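Local atomic coordinates of Non-ribosomal peptide synthetase (Methanobrevibacter ruminantium, PDB entry 6VTJ), a protein that joins a thiolation (peptide carrier) domain to a reductase domain, probably releasing the peptide held on its phosphopantetheine arm by NAD(P)H-dependent reduction. Residues L143-K148 with Y368-I373; L242-A245 with N250-Y253; R280-E285 with I315-N320; A302-A307 with K382-H387; L374-T379 with V459-S464. One frame throughout, in Å; residues are numbered along the deposited sequence.

Contact 1 (L143-K148 with Y368-I373)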
# COMPACT_ATOMS: atom_id res chain seq x y z
N LEU A 143 -12.82 -11.93 1.21
CA LEU A 143 -13.42 -13.26 1.16
C LEU A 143 -14.40 -13.45 2.31
O LEU A 143 -15.51 -13.98 2.13
CB LEU A 143 -12.32 -14.32 1.18
CG LEU A 143 -12.72 -15.75 1.54
CD1 LEU A 143 -13.67 -16.28 0.49
CD2 LEU A 143 -11.49 -16.65 1.64
N TYR A 144 -13.99 -13.05 3.51
CA TYR A 144 -14.88 -13.08 4.66
C TYR A 144 -16.20 -12.36 4.38
O TYR A 144 -17.28 -12.95 4.52
CB TYR A 144 -14.18 -12.44 5.85
CG TYR A 144 -14.98 -12.50 7.13
CD1 TYR A 144 -15.09 -13.68 7.84
CD2 TYR A 144 -15.61 -11.36 7.63
CE1 TYR A 144 -15.81 -13.75 9.00
CE2 TYR A 144 -16.33 -11.42 8.80
CZ TYR A 144 -16.43 -12.62 9.49
OH TYR A 144 -17.15 -12.70 10.65
N GLU A 145 -16.13 -11.10 3.95
CA GLU A 145 -17.37 -10.35 3.72
C GLU A 145 -18.18 -10.94 2.58
O GLU A 145 -19.42 -10.86 2.59
CB GLU A 145 -17.08 -8.88 3.44
CG GLU A 145 -16.47 -8.12 4.60
CD GLU A 145 -17.38 -8.03 5.83
OE1 GLU A 145 -18.63 -8.01 5.68
OE2 GLU A 145 -16.82 -7.99 6.96
N PHE A 146 -17.52 -11.51 1.57
CA PHE A 146 -18.28 -12.11 0.48
C PHE A 146 -19.08 -13.30 1.00
O PHE A 146 -20.27 -13.45 0.69
CB PHE A 146 -17.35 -12.54 -0.66
CG PHE A 146 -18.08 -13.10 -1.85
CD1 PHE A 146 -18.45 -14.44 -1.90
CD2 PHE A 146 -18.43 -12.28 -2.92
CE1 PHE A 146 -19.15 -14.96 -3.00
CE2 PHE A 146 -19.12 -12.79 -4.02
CZ PHE A 146 -19.48 -14.13 -4.06
N ILE A 147 -18.43 -14.17 1.77
CA ILE A 147 -19.12 -15.29 2.40
C ILE A 147 -20.32 -14.79 3.19
O ILE A 147 -21.41 -15.37 3.12
CB ILE A 147 -18.16 -16.07 3.31
CG1 ILE A 147 -17.11 -16.82 2.48
CG2 ILE A 147 -18.89 -17.04 4.20
CD1 ILE A 147 -15.82 -17.04 3.27
N LYS A 148 -20.12 -13.71 3.95
CA LYS A 148 -21.14 -13.30 4.91
C LYS A 148 -22.29 -12.54 4.29
O LYS A 148 -23.39 -12.54 4.86
CB LYS A 148 -20.53 -12.44 6.02
CG LYS A 148 -19.73 -13.22 7.03
CD LYS A 148 -19.47 -12.38 8.27
N TYR A 368 -14.36 -2.98 7.33
CA TYR A 368 -15.16 -2.01 6.61
C TYR A 368 -14.58 -1.67 5.24
O TYR A 368 -15.35 -1.40 4.32
CB TYR A 368 -15.37 -0.78 7.49
CG TYR A 368 -16.48 -1.05 8.48
CD1 TYR A 368 -16.25 -1.83 9.60
CD2 TYR A 368 -17.77 -0.56 8.27
CE1 TYR A 368 -17.26 -2.10 10.50
CE2 TYR A 368 -18.79 -0.83 9.16
CZ TYR A 368 -18.53 -1.59 10.27
OH TYR A 368 -19.54 -1.86 11.15
N VAL A 369 -13.25 -1.74 5.05
CA VAL A 369 -12.71 -1.62 3.70
C VAL A 369 -13.31 -2.70 2.81
O VAL A 369 -13.76 -2.42 1.69
CB VAL A 369 -11.18 -1.70 3.68
CG1 VAL A 369 -10.68 -1.65 2.25
CG2 VAL A 369 -10.58 -0.55 4.46
N ALA A 370 -13.34 -3.94 3.30
CA ALA A 370 -13.85 -5.03 2.47
C ALA A 370 -15.35 -4.88 2.19
O ALA A 370 -15.81 -5.10 1.05
CB ALA A 370 -13.56 -6.38 3.13
N LYS A 371 -16.13 -4.50 3.20
CA LYS A 371 -17.55 -4.20 2.96
C LYS A 371 -17.72 -3.12 1.90
O LYS A 371 -18.57 -3.23 1.02
CB LYS A 371 -18.23 -3.76 4.25
CG LYS A 371 -18.40 -4.83 5.30
CD LYS A 371 -19.28 -4.33 6.42
CE LYS A 371 -19.04 -5.07 7.72
NZ LYS A 371 -19.96 -4.56 8.78
N GLY A 372 -16.92 -2.05 1.98
CA GLY A 372 -17.05 -0.98 1.01
C GLY A 372 -16.62 -1.37 -0.39
O GLY A 372 -17.17 -0.86 -1.37
N ILE A 373 -15.64 -2.28 -0.50
CA ILE A 373 -15.24 -2.77 -1.82
C ILE A 373 -16.38 -3.56 -2.44
O ILE A 373 -16.72 -3.38 -3.62
CB ILE A 373 -13.96 -3.61 -1.71
CG1 ILE A 373 -12.75 -2.68 -1.56
CG2 ILE A 373 -13.79 -4.51 -2.92
CD1 ILE A 373 -11.55 -3.37 -0.96
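Glu145 lays its carboxylate against the aliphatic part of Lys371 on a second helix. OE1 of Glu145 comes to 3.2 Å from CG of Lys371, and the other oxygen, OE2, is 3.7 Å from CE of Lys371. The two chains cross obliquely. The glutamate gets there by a bend at its second torsion (chi2 -63°), which folds the acid over the lysine stem. Lys371 is extended beyond CG, and its NZ ends 4.8 Å from Glu145 OE1, too far for a salt bridge. CB of Ala370 touches CG of Glu145, 3.7 Å away.

Each long chain also meets a tyrosine of its own helix. Glu145 OE2 lies in the plane of the Tyr144 ring, at its edge, and CE of Lys371 sits over the centre of one face of Tyr368.

The contact joins helix 137-149 to helix 366-376. The first follows the opening strand, 129-132, of the Rossmann-like sheet. One and two turns before Glu145, Ile142 and Leu138 continue the seam in apolar form, touching Ala370, Val369 and Ile373.

No hydrogen bond links the two segments. The opposite charges are near enough to attract, but at this spacing they probably steer each other loosely, and the close touch is of the carboxylate on the methylenes of the lysine.

Contact 2 (L242-A245 with N250-Y253)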
# COMPACT_ATOMS: atom_id res chain seq x y z
N LEU A 242 -6.68 -8.29 -16.80
CA LEU A 242 -7.49 -7.57 -17.77
C LEU A 242 -7.65 -8.38 -19.05
O LEU A 242 -8.74 -8.40 -19.64
CB LEU A 242 -6.86 -6.22 -18.08
CG LEU A 242 -6.89 -5.16 -16.99
CD1 LEU A 242 -5.99 -3.99 -17.33
CD2 LEU A 242 -8.33 -4.72 -16.79
N LYS A 243 -6.57 -9.02 -19.51
CA LYS A 243 -6.67 -9.86 -20.70
C LYS A 243 -7.63 -11.01 -20.47
O LYS A 243 -8.48 -11.31 -21.33
CB LYS A 243 -5.28 -10.38 -21.08
CG LYS A 243 -4.39 -9.30 -21.69
CD LYS A 243 -3.06 -9.84 -22.22
N PHE A 244 -7.54 -11.63 -19.29
CA PHE A 244 -8.51 -12.66 -18.94
C PHE A 244 -9.93 -12.10 -18.98
O PHE A 244 -10.83 -12.72 -19.55
CB PHE A 244 -8.23 -13.23 -17.56
CG PHE A 244 -9.36 -14.07 -17.04
CD1 PHE A 244 -9.58 -15.33 -17.57
CD2 PHE A 244 -10.25 -13.56 -16.09
CE1 PHE A 244 -10.65 -16.10 -17.11
CE2 PHE A 244 -11.31 -14.32 -15.64
CZ PHE A 244 -11.51 -15.59 -16.15
N ALA A 245 -10.14 -10.93 -18.38
CA ALA A 245 -11.48 -10.34 -18.37
C ALA A 245 -11.98 -10.05 -19.78
O ALA A 245 -13.18 -10.16 -20.05
CB ALA A 245 -11.49 -9.06 -17.53
N ASN A 250 -18.59 -10.07 -20.56
CA ASN A 250 -19.42 -9.77 -19.40
C ASN A 250 -18.68 -9.96 -18.08
O ASN A 250 -19.29 -10.34 -17.07
CB ASN A 250 -20.67 -10.65 -19.42
CG ASN A 250 -20.33 -12.11 -19.60
OD1 ASN A 250 -19.27 -12.46 -20.13
ND2 ASN A 250 -21.23 -12.99 -19.14
N ILE A 251 -17.37 -9.71 -18.05
CA ILE A 251 -16.59 -9.81 -16.82
C ILE A 251 -16.16 -8.40 -16.42
O ILE A 251 -15.37 -7.76 -17.12
CB ILE A 251 -15.38 -10.74 -16.98
CG1 ILE A 251 -15.84 -12.13 -17.43
CG2 ILE A 251 -14.65 -10.89 -15.66
CD1 ILE A 251 -14.68 -13.12 -17.67
N LYS A 252 -16.71 -7.92 -15.31
CA LYS A 252 -16.22 -6.73 -14.62
C LYS A 252 -14.81 -6.97 -14.07
O LYS A 252 -14.51 -8.06 -13.56
CB LYS A 252 -17.13 -6.41 -13.44
CG LYS A 252 -18.20 -5.40 -13.63
CD LYS A 252 -18.74 -4.99 -12.25
CE LYS A 252 -19.13 -6.19 -11.43
NZ LYS A 252 -20.23 -6.98 -12.06
N TYR A 253 -13.96 -5.94 -14.10
CA TYR A 253 -12.64 -6.00 -13.49
C TYR A 253 -12.54 -4.88 -12.45
O TYR A 253 -12.54 -3.69 -12.80
CB TYR A 253 -11.54 -5.87 -14.54
CG TYR A 253 -10.16 -6.12 -13.97
CD1 TYR A 253 -9.43 -5.11 -13.37
CD2 TYR A 253 -9.58 -7.39 -14.03
CE1 TYR A 253 -8.16 -5.35 -12.84
CE2 TYR A 253 -8.32 -7.63 -13.51
CZ TYR A 253 -7.62 -6.61 -12.91
OH TYR A 253 -6.36 -6.85 -12.41
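Leu242 places its CD2 methyl over one face of the Tyr253 ring, near the end of the helix of a beta-alpha-beta unit. The unit runs from strand 213-216 through helix 229-246 to strand 252-258, and this contact lies where the helix turns back into the last strand. Such crossovers build a Rossmann-like domain.

The tight part is here. CD2 of Leu242 stands 3.8 Å from the Tyr253 ring centroid, 19° off the ring normal, which makes a CH-pi contact. The methyl is 3.6 Å from both CD1 and CG of Tyr253. The two side chains cross at about a right angle. The first torsion of Tyr253 (chi1 -171°) sets CG opposite the backbone N and swings the ring toward Leu242. Val303 of helix 291-308 also touches this ring.

Toward the turn the side-chain contacts are longer, although CB of Ile251 still comes to 3.8 Å from Ala245 O. Ile251 reaches Phe244 with CD1, 4.1 Å from CE2 of the ring, and its CG2 is likewise 4.1 Å from CB of Ala245. Asn250, at the turn, is exposed. The side chain of Lys252 sets out away from the helix, and its ammonium bonds to Glu125 O.

A backbone oxygen also comes close to the helix. The carbonyl O of Ile251 is buried without a hydrogen-bond partner, and CB of Ala245 sits 4.1 Å from it.

Contact 3 (R280-E285 with I315-N320)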
# COMPACT_ATOMS: atom_id res chain seq x y z
N ARG A 280 -12.26 11.92 -10.21
CA ARG A 280 -12.18 12.15 -11.65
C ARG A 280 -10.77 12.50 -12.11
O ARG A 280 -10.58 12.99 -13.23
CB ARG A 280 -13.19 13.23 -12.05
CG ARG A 280 -14.64 12.74 -11.93
CD ARG A 280 -15.66 13.83 -12.31
NE ARG A 280 -15.63 14.93 -11.35
CZ ARG A 280 -16.33 14.93 -10.22
NH1 ARG A 280 -17.13 13.91 -9.92
NH2 ARG A 280 -16.23 15.96 -9.39
N THR A 281 -9.77 12.24 -11.27
CA THR A 281 -8.39 12.60 -11.55
C THR A 281 -7.53 11.34 -11.73
O THR A 281 -7.57 10.43 -10.89
CB THR A 281 -7.81 13.44 -10.40
OG1 THR A 281 -8.70 14.54 -10.11
CG2 THR A 281 -6.45 13.98 -10.78
N LEU A 282 -6.75 11.30 -12.81
CA LEU A 282 -5.70 10.30 -12.90
C LEU A 282 -4.34 10.98 -12.98
O LEU A 282 -3.62 11.04 -11.98
CB LEU A 282 -5.90 9.37 -14.10
CG LEU A 282 -4.82 8.32 -14.40
CD1 LEU A 282 -4.58 7.40 -13.26
CD2 LEU A 282 -5.23 7.52 -15.60
N TYR A 283 -3.99 11.52 -14.15
CA TYR A 283 -2.65 12.04 -14.39
C TYR A 283 -2.66 13.56 -14.49
O TYR A 283 -3.41 14.13 -15.28
CB TYR A 283 -2.09 11.46 -15.68
CG TYR A 283 -0.66 11.88 -15.92
CD1 TYR A 283 0.32 11.55 -15.01
CD2 TYR A 283 -0.30 12.62 -17.05
CE1 TYR A 283 1.63 11.91 -15.21
CE2 TYR A 283 1.03 13.00 -17.26
CZ TYR A 283 1.99 12.63 -16.33
OH TYR A 283 3.32 12.99 -16.48
N TYR A 284 -1.77 14.20 -13.72
CA TYR A 284 -1.54 15.63 -13.83
C TYR A 284 -0.07 15.98 -13.59
O TYR A 284 0.24 17.03 -13.01
CB TYR A 284 -2.47 16.40 -12.87
CG TYR A 284 -2.33 15.97 -11.42
CD1 TYR A 284 -2.92 14.79 -10.97
CD2 TYR A 284 -1.60 16.73 -10.51
CE1 TYR A 284 -2.78 14.38 -9.64
CE2 TYR A 284 -1.47 16.34 -9.20
CZ TYR A 284 -2.06 15.16 -8.77
OH TYR A 284 -1.91 14.77 -7.46
N GLU A 285 0.85 15.09 -13.98
CA GLU A 285 2.29 15.24 -13.74
C GLU A 285 2.62 15.42 -12.26
O GLU A 285 3.43 16.27 -11.88
CB GLU A 285 2.87 16.38 -14.58
CG GLU A 285 3.34 15.87 -15.93
CD GLU A 285 3.81 16.95 -16.87
OE1 GLU A 285 4.80 17.64 -16.54
OE2 GLU A 285 3.18 17.10 -17.95
N ILE A 315 -12.03 1.16 -10.25
CA ILE A 315 -10.79 1.38 -9.53
C ILE A 315 -11.18 1.91 -8.16
O ILE A 315 -11.78 2.98 -8.04
CB ILE A 315 -9.87 2.35 -10.29
CG1 ILE A 315 -9.40 1.69 -11.60
CG2 ILE A 315 -8.71 2.77 -9.40
CD1 ILE A 315 -8.75 2.62 -12.56
N ILE A 316 -10.84 1.16 -7.12
CA ILE A 316 -11.19 1.49 -5.75
C ILE A 316 -9.88 1.84 -5.05
O ILE A 316 -9.12 0.95 -4.66
CB ILE A 316 -11.91 0.32 -5.06
CG1 ILE A 316 -13.26 0.03 -5.75
CG2 ILE A 316 -12.11 0.59 -3.57
CD1 ILE A 316 -14.06 -1.10 -5.06
N ARG A 317 -9.59 3.13 -4.90
CA ARG A 317 -8.41 3.57 -4.16
C ARG A 317 -8.64 3.45 -2.65
O ARG A 317 -9.56 4.06 -2.11
CB ARG A 317 -8.05 5.01 -4.53
CG ARG A 317 -7.69 5.17 -5.99
CD ARG A 317 -7.60 6.62 -6.39
NE ARG A 317 -7.15 6.75 -7.77
CZ ARG A 317 -7.41 7.79 -8.54
NH1 ARG A 317 -8.12 8.82 -8.06
NH2 ARG A 317 -6.94 7.82 -9.79
N VAL A 318 -7.79 2.68 -1.97
CA VAL A 318 -7.90 2.54 -0.52
C VAL A 318 -6.76 3.30 0.14
O VAL A 318 -5.81 3.75 -0.51
CB VAL A 318 -7.95 1.05 -0.07
CG1 VAL A 318 -9.21 0.37 -0.65
CG2 VAL A 318 -6.67 0.29 -0.43
N GLY A 319 -6.87 3.47 1.45
CA GLY A 319 -5.95 4.32 2.16
C GLY A 319 -5.08 3.58 3.16
O GLY A 319 -4.29 2.72 2.78
N ASN A 320 -5.23 3.92 4.43
CA ASN A 320 -4.42 3.38 5.53
C ASN A 320 -5.15 2.18 6.12
O ASN A 320 -6.00 2.31 7.00
CB ASN A 320 -4.18 4.48 6.57
CG ASN A 320 -3.33 4.02 7.76
OD1 ASN A 320 -2.45 3.17 7.64
ND2 ASN A 320 -3.60 4.62 8.91
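Arg317 delivers its guanidinium to the backbone carbonyl of Thr281. NH2 of Arg317 donates to Thr281 O at 2.9 Å, with an N-H...O angle of 159°. The donor lies in the carbonyl plane. The carbonyl oxygen in turn sits at the edge of the guanidinium, only 5° out of its plane. A second bond, from Arg317 NH1 to the same Thr281 O, is longer at 3.3 Å and weak. One acceptor thus takes two donors from a single flat group.

The arginine chain is extended from CG to NE, which carries the charge far from strand 313-322 into the loop 280-285. CD1 of Leu282 lies 4.2 Å from NH2 of Arg317.

Other partners complete the accounting. NH2 also makes a salt bridge to Glu300 of helix 291-308, and NH1 gives a hydrogen bond to NE2 of His387. The hydroxyl of Thr281 is bonded to Glu276 O.

A leucine at Arg317 would probably leave the buried Thr281 carbonyl short of its donors, Glu300 short of its salt bridge and His387 short of its bond from NH1.

The bound phosphopantetheine is about 14 Å from the Arg317 side chain. An arginine of a central strand, bonded to a loop carbonyl, here ties the loop after strand 252-258 to the sheet of a Rossmann-like domain.

Contact 4 (A302-A307 with K382-H387)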
# COMPACT_ATOMS: atom_id res chain seq x y z
N ALA A 302 -3.75 1.15 -17.11
CA ALA A 302 -4.12 -0.02 -17.90
C ALA A 302 -5.61 -0.35 -17.74
O ALA A 302 -6.30 -0.70 -18.73
CB ALA A 302 -3.27 -1.22 -17.49
N VAL A 303 -6.12 -0.24 -16.51
CA VAL A 303 -7.52 -0.58 -16.27
C VAL A 303 -8.43 0.38 -17.03
O VAL A 303 -9.36 -0.04 -17.74
CB VAL A 303 -7.81 -0.56 -14.76
CG1 VAL A 303 -9.31 -0.64 -14.51
CG2 VAL A 303 -7.07 -1.69 -14.04
N LEU A 304 -8.15 1.68 -16.94
CA LEU A 304 -8.98 2.67 -17.63
C LEU A 304 -8.82 2.59 -19.16
O LEU A 304 -9.79 2.83 -19.89
CB LEU A 304 -8.65 4.07 -17.12
CG LEU A 304 -9.11 4.36 -15.68
CD1 LEU A 304 -8.49 5.64 -15.09
CD2 LEU A 304 -10.63 4.46 -15.63
N GLN A 305 -7.62 2.26 -19.66
CA GLN A 305 -7.46 1.98 -21.08
C GLN A 305 -8.41 0.88 -21.56
O GLN A 305 -9.15 1.06 -22.54
CB GLN A 305 -6.01 1.59 -21.34
CG GLN A 305 -5.65 1.40 -22.81
CD GLN A 305 -4.19 1.05 -22.97
OE1 GLN A 305 -3.31 1.82 -22.57
NE2 GLN A 305 -3.92 -0.12 -23.54
N ALA A 306 -8.38 -0.27 -20.88
CA ALA A 306 -9.31 -1.35 -21.22
C ALA A 306 -10.75 -0.87 -21.18
O ALA A 306 -11.59 -1.33 -21.97
CB ALA A 306 -9.14 -2.55 -20.29
N ALA A 307 -11.07 0.02 -20.23
CA ALA A 307 -12.41 0.60 -20.20
C ALA A 307 -12.70 1.41 -21.45
O ALA A 307 -13.83 1.38 -21.96
CB ALA A 307 -12.58 1.47 -18.96
N LYS A 382 -20.85 3.71 -15.37
CA LYS A 382 -20.08 4.95 -15.44
C LYS A 382 -19.41 5.33 -14.12
O LYS A 382 -18.57 6.25 -14.11
CB LYS A 382 -20.99 6.11 -15.90
CG LYS A 382 -21.56 5.93 -17.30
CD LYS A 382 -22.44 7.11 -17.70
CE LYS A 382 -22.70 7.09 -19.20
NZ LYS A 382 -23.29 8.38 -19.68
N SER A 383 -19.76 4.69 -13.01
CA SER A 383 -19.10 4.98 -11.73
C SER A 383 -17.85 4.13 -11.66
O SER A 383 -17.88 2.97 -11.25
CB SER A 383 -20.04 4.69 -10.57
OG SER A 383 -21.24 5.43 -10.71
N ARG A 384 -16.71 4.71 -12.06
CA ARG A 384 -15.51 3.93 -12.29
C ARG A 384 -14.44 4.03 -11.21
O ARG A 384 -13.66 3.09 -11.06
CB ARG A 384 -14.90 4.31 -13.64
CG ARG A 384 -15.63 3.66 -14.82
CD ARG A 384 -14.98 4.01 -16.19
NE ARG A 384 -15.81 3.49 -17.27
CZ ARG A 384 -16.74 4.19 -17.94
NH1 ARG A 384 -16.96 5.47 -17.66
NH2 ARG A 384 -17.45 3.61 -18.90
N VAL A 385 -14.37 5.12 -10.45
CA VAL A 385 -13.24 5.36 -9.57
C VAL A 385 -13.75 5.82 -8.21
O VAL A 385 -14.61 6.70 -8.14
CB VAL A 385 -12.26 6.40 -10.15
CG1 VAL A 385 -11.18 6.73 -9.12
CG2 VAL A 385 -11.61 5.89 -11.44
N PHE A 386 -13.23 5.23 -7.15
CA PHE A 386 -13.71 5.57 -5.82
C PHE A 386 -12.54 5.77 -4.87
O PHE A 386 -11.45 5.24 -5.08
CB PHE A 386 -14.63 4.48 -5.29
CG PHE A 386 -15.78 4.18 -6.20
CD1 PHE A 386 -16.95 4.92 -6.12
CD2 PHE A 386 -15.69 3.17 -7.12
CE1 PHE A 386 -18.01 4.64 -6.96
CE2 PHE A 386 -16.75 2.89 -7.98
CZ PHE A 386 -17.90 3.62 -7.89
N HIS A 387 -12.79 6.59 -3.84
CA HIS A 387 -11.86 6.87 -2.75
C HIS A 387 -12.43 6.24 -1.49
O HIS A 387 -13.14 6.87 -0.70
CB HIS A 387 -11.66 8.37 -2.61
CG HIS A 387 -10.89 8.96 -3.76
ND1 HIS A 387 -10.65 10.31 -3.89
CD2 HIS A 387 -10.31 8.37 -4.83
CE1 HIS A 387 -9.95 10.53 -4.99
NE2 HIS A 387 -9.73 9.37 -5.58
O HOH W 1 -16.69 0.83 -20.75
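The guanidinium of Arg384 meets the CB of Ala307 at a slant. The closest pair is NE of Arg384 and CB of Ala307, at 4.2 Å. Beyond it the terminal nitrogens part company. NH1 makes a salt bridge to Glu112, while NH2 has a weak, 3.4 Å bond to water 1. The same water donates to Ala307 O at 3.2 Å, and so links the helix backbone to the arginine.

The stem of the arginine does the apolar work. CD of Arg384 lies 4.4 Å from CD2 of Leu304, a loose contact. The chain is extended from CG to NE and reaches toward Ala307. Its last torsion (chi4 96°) turns the flat group across that line. Leu109 of helix 104-111 touches Arg384 as well.

The contact joins helix 291-308 to the residue just before strand 385-388. Both lie against strand 313-322. Leu304 packs on Ile315 there, and Ala307 on Val313. Arg384 also pairs with Ile315 through a backbone hydrogen bond, so the arginine is anchored at its root by the sheet.

Direct hydrogen bonds between the two segments are absent. Arg384 lends its carbons to the helix and keeps its charge for Glu112, which probably neutralises it in this buried place; the water adds only a soft polar link.

Contact 5 (L374-T379 with V459-S464)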
# COMPACT_ATOMS: atom_id res chain seq x y z
N LEU A 374 -17.00 -4.43 -1.64
CA LEU A 374 -18.12 -5.20 -2.15
C LEU A 374 -19.29 -4.31 -2.55
O LEU A 374 -19.97 -4.58 -3.54
CB LEU A 374 -18.55 -6.24 -1.12
CG LEU A 374 -17.52 -7.35 -0.94
CD1 LEU A 374 -18.11 -8.45 -0.05
CD2 LEU A 374 -17.07 -7.92 -2.28
N ALA A 375 -19.54 -3.23 -1.79
CA ALA A 375 -20.65 -2.34 -2.15
C ALA A 375 -20.34 -1.56 -3.42
O ALA A 375 -21.19 -1.44 -4.31
CB ALA A 375 -20.97 -1.37 -1.01
N LEU A 376 -19.14 -0.99 -3.51
CA LEU A 376 -18.80 -0.17 -4.67
C LEU A 376 -18.70 -0.99 -5.94
O LEU A 376 -18.88 -0.44 -7.03
CB LEU A 376 -17.50 0.60 -4.40
CG LEU A 376 -17.65 1.59 -3.24
CD1 LEU A 376 -16.30 2.14 -2.76
CD2 LEU A 376 -18.61 2.73 -3.59
N SER A 377 -18.44 -2.31 -5.83
CA SER A 377 -18.37 -3.13 -7.04
C SER A 377 -19.72 -3.22 -7.76
O SER A 377 -19.74 -3.55 -8.95
CB SER A 377 -17.85 -4.52 -6.68
OG SER A 377 -16.54 -4.43 -6.09
N LYS A 378 -20.83 -2.91 -7.08
CA LYS A 378 -22.17 -2.99 -7.66
C LYS A 378 -22.67 -1.66 -8.24
O LYS A 378 -23.81 -1.61 -8.74
CB LYS A 378 -23.18 -3.49 -6.62
CG LYS A 378 -22.84 -4.81 -5.88
CD LYS A 378 -23.99 -5.11 -4.89
CE LYS A 378 -23.77 -6.34 -4.02
NZ LYS A 378 -22.82 -6.04 -2.92
N THR A 379 -21.87 -0.59 -8.20
CA THR A 379 -22.29 0.71 -8.72
C THR A 379 -22.44 0.67 -10.25
O THR A 379 -21.94 -0.25 -10.90
CB THR A 379 -21.29 1.79 -8.30
OG1 THR A 379 -19.97 1.44 -8.75
CG2 THR A 379 -21.28 1.98 -6.76
N VAL A 459 -17.83 9.07 -0.26
CA VAL A 459 -18.60 9.04 0.97
C VAL A 459 -20.08 9.04 0.64
O VAL A 459 -20.84 8.17 1.08
CB VAL A 459 -18.21 10.22 1.87
CG1 VAL A 459 -19.07 10.28 3.15
CG2 VAL A 459 -16.77 10.09 2.25
N ASP A 460 -20.48 9.96 -0.26
CA ASP A 460 -21.90 10.10 -0.54
C ASP A 460 -22.44 8.84 -1.16
O ASP A 460 -23.51 8.33 -0.75
CB ASP A 460 -22.14 11.28 -1.48
CG ASP A 460 -21.91 12.60 -0.81
OD1 ASP A 460 -21.93 12.62 0.44
OD2 ASP A 460 -21.68 13.60 -1.51
N ILE A 461 -21.68 8.28 -2.11
CA ILE A 461 -22.16 7.11 -2.81
C ILE A 461 -22.30 5.96 -1.83
O ILE A 461 -23.35 5.30 -1.75
CB ILE A 461 -21.22 6.78 -3.99
CG1 ILE A 461 -21.36 7.84 -5.08
CG2 ILE A 461 -21.50 5.40 -4.54
CD1 ILE A 461 -20.47 7.61 -6.33
N LEU A 462 -21.29 5.78 -0.98
CA LEU A 462 -21.35 4.71 -0.00
C LEU A 462 -22.55 4.91 0.91
O LEU A 462 -23.26 3.95 1.22
CB LEU A 462 -20.06 4.66 0.82
CG LEU A 462 -18.82 4.03 0.22
CD1 LEU A 462 -17.63 4.47 1.03
CD2 LEU A 462 -18.98 2.54 0.26
N HIS A 463 -22.81 6.16 1.29
CA HIS A 463 -23.93 6.37 2.18
C HIS A 463 -25.24 6.02 1.48
O HIS A 463 -26.10 5.34 2.07
CB HIS A 463 -23.97 7.81 2.67
CG HIS A 463 -25.17 8.10 3.50
ND1 HIS A 463 -25.22 7.83 4.85
CD2 HIS A 463 -26.39 8.58 3.16
CE1 HIS A 463 -26.41 8.17 5.32
NE2 HIS A 463 -27.14 8.62 4.31
N SER A 464 -25.37 6.40 0.21
CA SER A 464 -26.56 6.02 -0.53
C SER A 464 -26.71 4.51 -0.57
O SER A 464 -27.83 4.00 -0.54
CB SER A 464 -26.50 6.64 -1.93
OG SER A 464 -27.34 5.95 -2.83
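Leu376 and Leu462 mark the nearest approach of the two backbones, with their CA atoms 7.2 Å apart. Segment 459-464 is helical throughout. Segment 374-379 starts on helix 366-376 and passes into a type I beta turn from Leu376 to Thr379. Thr379 N closes the turn on Leu376 O at 3.2 Å. The hydroxyl of Thr379 donates to the same Leu376 O at 2.8 Å, in the carbonyl plane. Lys378 folds back so that NZ bonds to Leu374 O from above the carbonyl plane; it also makes a salt bridge to Glu150.

The side chains meet without polar contacts. CG of Leu376 lies 3.9 Å from CD2 of Leu462, and the two leucines cross at about a right angle. CD2 of Leu376 meets both Leu462 and CG2 of Ile461, the latter at 4.0 Å. CG2 of Ile461 also meets CG2 of Thr379, 4.1 Å away. With chi1 at 57°, Thr379 sends its hydroxyl back to the turn and its methyl out to Ile461. Cutting Leu376 back to an alanine is likely to leave a gap beside Leu462 and Ile461, giving both freedom to shift.

Phe386 of strand 385-388 touches Leu376, Thr379 and Ile461. Trp115 and Phe118 of helix 115-120 pack on Ile461. Helix 456-464 thus packs on both helix 115-120 and the end of helix 366-376.

In the fold
From the N terminus, helix 137-149 comes first, and contact 1 closes the long loop back to it from helix 366-376. Contact 2 closes a short turn inside that loop, and contact 3 closes a longer loop, from residues 280-285 to strand 313-322. Contact 4 opens within contact 3 and ends beyond contact 1, so it crosses both and brings in strand 385-388. Contact 5 starts after contact 1 has closed, on the same helix 366-376, and crosses contact 4 to bring in helix 456-464. Phe386 of contact 4 packs on contact 5. Together they tie helices flanking the Rossmann-like sheet to the C-terminal part of the reductase.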